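PDB 3R4K: transcriptional regulator, IclR family from Ruegeria sp. TM1040, which probably binds DNA through an N-terminal winged helix-turn-helix domain and regulates transcription, as members of the IclR family do. Local coordinates for residues T10-F15 / A48-Q53. Sequence-based numbering, arbitrary orientation.
Sequences TLLTYF and AGFVEQ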
loop_
_atom_site.group_PDB
_atom_site.type_symbol
_atom_site.label_atom_id
_atom_site.label_comp_id
_atom_site.label_asym_id
_atom_site.label_seq_id
_atom_site.Cartn_x
_atom_site.Cartn_y
_atom_site.Cartn_z
ATOM N N THR A 10 20.523 -0.969 -4.912
ATOM C CA THR A 10 20.863 -2.363 -4.588
ATOM C C THR A 10 20.906 -2.543 -3.064
ATOM O O THR A 10 20.515 -3.598 -2.571
ATOM C CB THR A 10 22.199 -2.745 -5.237
ATOM O OG1 THR A 10 22.068 -2.643 -6.651
ATOM C CG2 THR A 10 22.644 -4.140 -4.898
ATOM N N LEU A 11 21.366 -1.502 -2.324
ATOM C CA LEU A 11 21.470 -1.538 -0.866
ATOM C C LEU A 11 20.101 -1.776 -0.217
ATOM O O LEU A 11 20.028 -2.493 0.786
ATOM C CB LEU A 11 22.120 -0.250 -0.309
ATOM C CG LEU A 11 23.617 -0.036 -0.623
ATOM C CD1 LEU A 11 24.076 1.360 -0.203
ATOM C CD2 LEU A 11 24.480 -1.073 0.067
ATOM N N LEU A 12 19.022 -1.228 -0.833
ATOM C CA LEU A 12 17.647 -1.349 -0.355
ATOM C C LEU A 12 17.116 -2.779 -0.456
ATOM O O LEU A 12 16.220 -3.139 0.318
ATOM C CB LEU A 12 16.702 -0.406 -1.132
ATOM C CG LEU A 12 16.946 1.076 -1.023
ATOM C CD1 LEU A 12 15.935 1.821 -1.827
ATOM C CD2 LEU A 12 16.905 1.540 0.425
ATOM N N THR A 13 17.658 -3.579 -1.406
ATOM C CA THR A 13 17.227 -4.960 -1.649
ATOM C C THR A 13 17.575 -5.893 -0.468
ATOM O O THR A 13 16.943 -6.941 -0.325
ATOM C CB THR A 13 17.812 -5.528 -2.980
ATOM O OG1 THR A 13 19.205 -5.838 -2.842
ATOM C CG2 THR A 13 17.576 -4.619 -4.184
ATOM N N TYR A 14 18.556 -5.511 0.367
ATOM C CA TYR A 14 19.007 -6.314 1.498
ATOM C C TYR A 14 18.009 -6.280 2.664
ATOM O O TYR A 14 18.041 -7.175 3.509
ATOM C CB TYR A 14 20.414 -5.885 1.935
ATOM C CG TYR A 14 21.428 -6.127 0.840
ATOM C CD1 TYR A 14 21.700 -7.416 0.388
ATOM C CD2 TYR A 14 22.065 -5.067 0.207
ATOM C CE1 TYR A 14 22.597 -7.646 -0.651
ATOM C CE2 TYR A 14 22.980 -5.286 -0.823
ATOM C CZ TYR A 14 23.240 -6.579 -1.252
ATOM O OH TYR A 14 24.134 -6.830 -2.266
ATOM N N PHE A 15 17.119 -5.271 2.695
ATOM C CA PHE A 15 16.050 -5.164 3.674
ATOM C C PHE A 15 14.946 -6.122 3.295
ATOM O O PHE A 15 14.581 -6.198 2.119
ATOM C CB PHE A 15 15.504 -3.732 3.722
ATOM C CG PHE A 15 16.420 -2.745 4.379
ATOM C CD1 PHE A 15 16.450 -2.612 5.763
ATOM C CD2 PHE A 15 17.248 -1.928 3.615
ATOM C CE1 PHE A 15 17.305 -1.698 6.372
ATOM C CE2 PHE A 15 18.100 -1.004 4.228
ATOM C CZ PHE A 15 18.129 -0.902 5.600
ATOM N N ALA A 48 16.616 11.864 0.974
ATOM C CA ALA A 48 15.434 11.650 0.134
ATOM C C ALA A 48 14.267 11.020 0.902
ATOM O O ALA A 48 13.171 10.931 0.363
ATOM C CB ALA A 48 15.788 10.783 -1.059
ATOM N N GLY A 49 14.503 10.601 2.138
ATOM C CA GLY A 49 13.491 9.987 2.989
ATOM C C GLY A 49 13.263 8.511 2.735
ATOM O O GLY A 49 12.265 7.964 3.202
ATOM N N PHE A 50 14.176 7.851 2.006
ATOM C CA PHE A 50 14.079 6.436 1.677
ATOM C C PHE A 50 14.634 5.582 2.788
ATOM O O PHE A 50 14.172 4.463 2.943
ATOM C CB PHE A 50 14.790 6.149 0.352
ATOM C CG PHE A 50 13.881 6.416 -0.828
ATOM C CD1 PHE A 50 13.447 7.712 -1.121
ATOM C CD2 PHE A 50 13.477 5.381 -1.666
ATOM C CE1 PHE A 50 12.587 7.956 -2.197
ATOM C CE2 PHE A 50 12.662 5.636 -2.780
ATOM C CZ PHE A 50 12.198 6.913 -3.019
ATOM N N VAL A 51 15.647 6.068 3.530
ATOM C CA VAL A 51 16.201 5.352 4.674
ATOM C C VAL A 51 16.294 6.329 5.862
ATOM O O VAL A 51 16.237 7.548 5.679
ATOM C CB VAL A 51 17.554 4.608 4.413
ATOM C CG1 VAL A 51 17.551 3.844 3.103
ATOM C CG2 VAL A 51 18.766 5.532 4.507
ATOM N N GLU A 52 16.409 5.792 7.082
ATOM C CA GLU A 52 16.624 6.629 8.260
ATOM C C GLU A 52 17.510 5.896 9.263
ATOM O O GLU A 52 17.556 4.664 9.264
ATOM C CB GLU A 52 15.317 7.142 8.892
ATOM C CG GLU A 52 14.393 6.112 9.503
ATOM C CD GLU A 52 13.184 6.725 10.179
ATOM O OE1 GLU A 52 12.738 7.817 9.757
ATOM O OE2 GLU A 52 12.669 6.100 11.131
ATOM N N GLN A 53 18.261 6.666 10.060
ATOM C CA GLN A 53 19.145 6.119 11.087
ATOM C C GLN A 53 18.311 5.788 12.294
ATOM O O GLN A 53 17.443 6.585 12.657
ATOM C CB GLN A 53 20.264 7.107 11.448
ATOM C CG GLN A 53 21.344 7.236 10.372
ATOM C CD GLN A 53 22.478 8.177 10.736
ATOM O OE1 GLN A 53 22.689 8.530 11.903
ATOM N NE2 GLN A 53 23.266 8.571 9.740
#
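L12, on helix 4-12, meets V51 and F50 through its two methyl branches. CD2 of L12 lies 3.6 Å from CG1 of V51, the closest approach between the two segments, while CD1 of L12 is 4.3 Å from CD2 of F50, reaching that ring obliquely. With chi1 at -63°, CG of L12 stands beside the backbone N, anti to the carbonyl carbon, and chi2 near 180° sets CD1 anti to CA, leaving CD2 to meet V51. With CA atoms of L12 and V51 8.5 Å apart, side chains alone bridge the gap.

Behind this first shell, a Schellman motif at G49, with phi of 82°, ends helix 35-47 and turns the chain into strand 51-54. On the other side, a type I turn spans L12 to F15, and T10 O accepts from both N and OG1 of T13, the latter at 2.6 Å. L12 also packs on L62 of strand 59-62 and L69 of the second subunit, V51 on M42 and L45 of helix 35-47, and F50 on F50 of the second subunit; R68 of that subunit donates to L12 O and F15 O. No hydrogen bond links the segments, so the join between the first helix of the winged helix-turn-helix domain and its wing sheet rests on shape fit and 120 Å² of buried surface, both sides summed.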